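Side-chain contact in putative HTH-type transcriptional regulator PH0061 (Pyrococcus horikoshii, PDB 2DBB), which probably binds specific DNA sequences as a transcriptional regulator of the AsnC family: residues 87-90 with 91-94. Numbering follows the deposited sequence.
Sequences SEIS and DIEY
Ile92 folds back on Ile89 across a type I beta turn, a compact example of how a chain leaving a helix packs back on it. The turn is closed by Ile92 N donating to Ile89 O over 3.0 Å. From there the Ile92 side chain can be followed outward. Its CB lies 3.4 Å from Ile89 O, the same oxygen its own amide grips. CG1, set anti to the carbonyl carbon (chi1 -58°), runs back toward the helix, and the extended chain carries CD1 to 3.8 Å from Ile89 CA. CD1 also meets Ile89 CB and CG2, each at 4.1 Å, the two side chains crossing at a slant. The other branch, CG2, turns toward Tyr94 and sits over one ring face, offset toward the rim. Cut back to an alanine here, the side chain would keep the turn bond but would probably open a gap beside Ile89 and take one methyl contact from the Tyr94 ring. Phe127 of helix 117-129 touches both isoleucines. At the turn itself, one water donates to Ser90 O and to Asp91 OD1, lying 2.6 Å from Asp91 OD1; Lys147 of the second subunit also hydrogen-bonds Ser90 O through its NZ. The arrangement is a type I turn in the connection from helix 79-89 to strand 95-102, outermost within the chain, of a ferredoxin-like alpha+beta domain, as in the RAM domain of AsnC/Lrp relatives.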
ATOM      1  N   SER B  87      -9.427   2.222 -16.508  1.00 36.01           N
ATOM      2  CA  SER B  87      -8.425   2.699 -17.455  1.00 40.00           C
ATOM      3  C   SER B  87      -8.400   4.224 -17.413  1.00 39.45           C
ATOM      4  O   SER B  87      -7.374   4.845 -17.672  1.00 40.60           O
ATOM      5  CB  SER B  87      -8.744   2.216 -18.876  1.00 40.78           C
ATOM      6  OG  SER B  87      -9.936   2.806 -19.370  1.00 45.49           O
ATOM      7  N   GLU B  88      -9.542   4.813 -17.070  1.00 41.27           N
ATOM      8  CA  GLU B  88      -9.683   6.263 -16.978  1.00 41.63           C
ATOM      9  C   GLU B  88      -8.905   6.856 -15.802  1.00 40.84           C
ATOM     10  O   GLU B  88      -8.307   7.922 -15.923  1.00 42.59           O
ATOM     11  CB  GLU B  88     -11.163   6.634 -16.835  1.00 45.24           C
ATOM     12  CG  GLU B  88     -11.758   7.402 -18.011  1.00 52.02           C
ATOM     13  CD  GLU B  88     -11.195   8.808 -18.153  1.00 55.53           C
ATOM     14  OE1 GLU B  88     -11.367   9.627 -17.221  1.00 56.81           O
ATOM     15  OE2 GLU B  88     -10.579   9.096 -19.201  1.00 58.75           O
ATOM     16  N   ILE B  89      -8.905   6.163 -14.666  1.00 37.86           N
ATOM     17  CA  ILE B  89      -8.223   6.673 -13.480  1.00 35.75           C
ATOM     18  C   ILE B  89      -6.836   6.105 -13.180  1.00 34.91           C
ATOM     19  O   ILE B  89      -6.074   6.706 -12.423  1.00 35.76           O
ATOM     20  CB  ILE B  89      -9.092   6.460 -12.220  1.00 35.26           C
ATOM     21  CG1 ILE B  89      -9.277   4.962 -11.967  1.00 31.35           C
ATOM     22  CG2 ILE B  89     -10.441   7.147 -12.399  1.00 32.45           C
ATOM     23  CD1 ILE B  89     -10.027   4.635 -10.694  1.00 31.32           C
ATOM     24  N   SER B  90      -6.500   4.958 -13.759  1.00 33.97           N
ATOM     25  CA  SER B  90      -5.206   4.341 -13.492  1.00 33.81           C
ATOM     26  C   SER B  90      -3.988   5.188 -13.840  1.00 34.76           C
ATOM     27  O   SER B  90      -2.912   4.973 -13.287  1.00 33.73           O
ATOM     28  CB  SER B  90      -5.110   2.994 -14.200  1.00 34.56           C
ATOM     29  OG  SER B  90      -5.987   2.057 -13.599  1.00 37.28           O
ATOM     30  N   ASP B  91      -4.149   6.148 -14.746  1.00 35.62           N
ATOM     31  CA  ASP B  91      -3.035   7.001 -15.135  1.00 36.85           C
ATOM     32  C   ASP B  91      -2.929   8.273 -14.306  1.00 36.13           C
ATOM     33  O   ASP B  91      -1.948   9.002 -14.426  1.00 36.13           O
ATOM     34  CB  ASP B  91      -3.126   7.382 -16.614  1.00 40.28           C
ATOM     35  CG  ASP B  91      -3.080   6.179 -17.525  1.00 44.02           C
ATOM     36  OD1 ASP B  91      -2.396   5.190 -17.173  1.00 44.19           O
ATOM     37  OD2 ASP B  91      -3.722   6.227 -18.598  1.00 47.37           O
ATOM     38  N   ILE B  92      -3.935   8.551 -13.481  1.00 32.87           N
ATOM     39  CA  ILE B  92      -3.894   9.745 -12.642  1.00 31.11           C
ATOM     40  C   ILE B  92      -2.809   9.551 -11.593  1.00 29.49           C
ATOM     41  O   ILE B  92      -2.772   8.530 -10.907  1.00 29.41           O
ATOM     42  CB  ILE B  92      -5.236   9.991 -11.956  1.00 30.66           C
ATOM     43  CG1 ILE B  92      -6.332  10.136 -13.015  1.00 30.51           C
ATOM     44  CG2 ILE B  92      -5.152  11.240 -11.099  1.00 31.81           C
ATOM     45  CD1 ILE B  92      -7.726  10.276 -12.442  1.00 30.90           C
ATOM     46  N   GLU B  93      -1.928  10.539 -11.477  1.00 28.33           N
ATOM     47  CA  GLU B  93      -0.803  10.474 -10.554  1.00 27.70           C
ATOM     48  C   GLU B  93      -1.148  10.348  -9.069  1.00 25.72           C
ATOM     49  O   GLU B  93      -0.482   9.604  -8.328  1.00 22.64           O
ATOM     50  CB  GLU B  93       0.113  11.686 -10.766  1.00 28.46           C
ATOM     51  CG  GLU B  93       1.484  11.540 -10.109  1.00 35.81           C
ATOM     52  CD  GLU B  93       1.471  11.816  -8.610  1.00 38.17           C
ATOM     53  OE1 GLU B  93       2.383  11.327  -7.906  1.00 40.75           O
ATOM     54  OE2 GLU B  93       0.563  12.530  -8.138  1.00 40.79           O
ATOM     55  N   TYR B  94      -2.179  11.058  -8.628  1.00 24.34           N
ATOM     56  CA  TYR B  94      -2.545  11.002  -7.220  1.00 25.30           C
ATOM     57  C   TYR B  94      -3.399   9.786  -6.851  1.00 24.04           C
ATOM     58  O   TYR B  94      -3.801   9.619  -5.695  1.00 25.05           O
ATOM     59  CB  TYR B  94      -3.220  12.311  -6.801  1.00 23.13           C
ATOM     60  CG  TYR B  94      -4.475  12.640  -7.559  1.00 27.62           C
ATOM     61  CD1 TYR B  94      -5.683  12.010  -7.249  1.00 25.72           C
ATOM     62  CD2 TYR B  94      -4.466  13.599  -8.578  1.00 26.94           C
ATOM     63  CE1 TYR B  94      -6.848  12.322  -7.927  1.00 28.17           C
ATOM     64  CE2 TYR B  94      -5.633  13.920  -9.271  1.00 28.46           C
ATOM     65  CZ  TYR B  94      -6.821  13.275  -8.938  1.00 29.44           C
ATOM     66  OH  TYR B  94      -7.986  13.566  -9.615  1.00 29.94           O
TER
HETATM   67  O   HOH W   1      -1.111   3.756 -15.428  1.00 45.64           O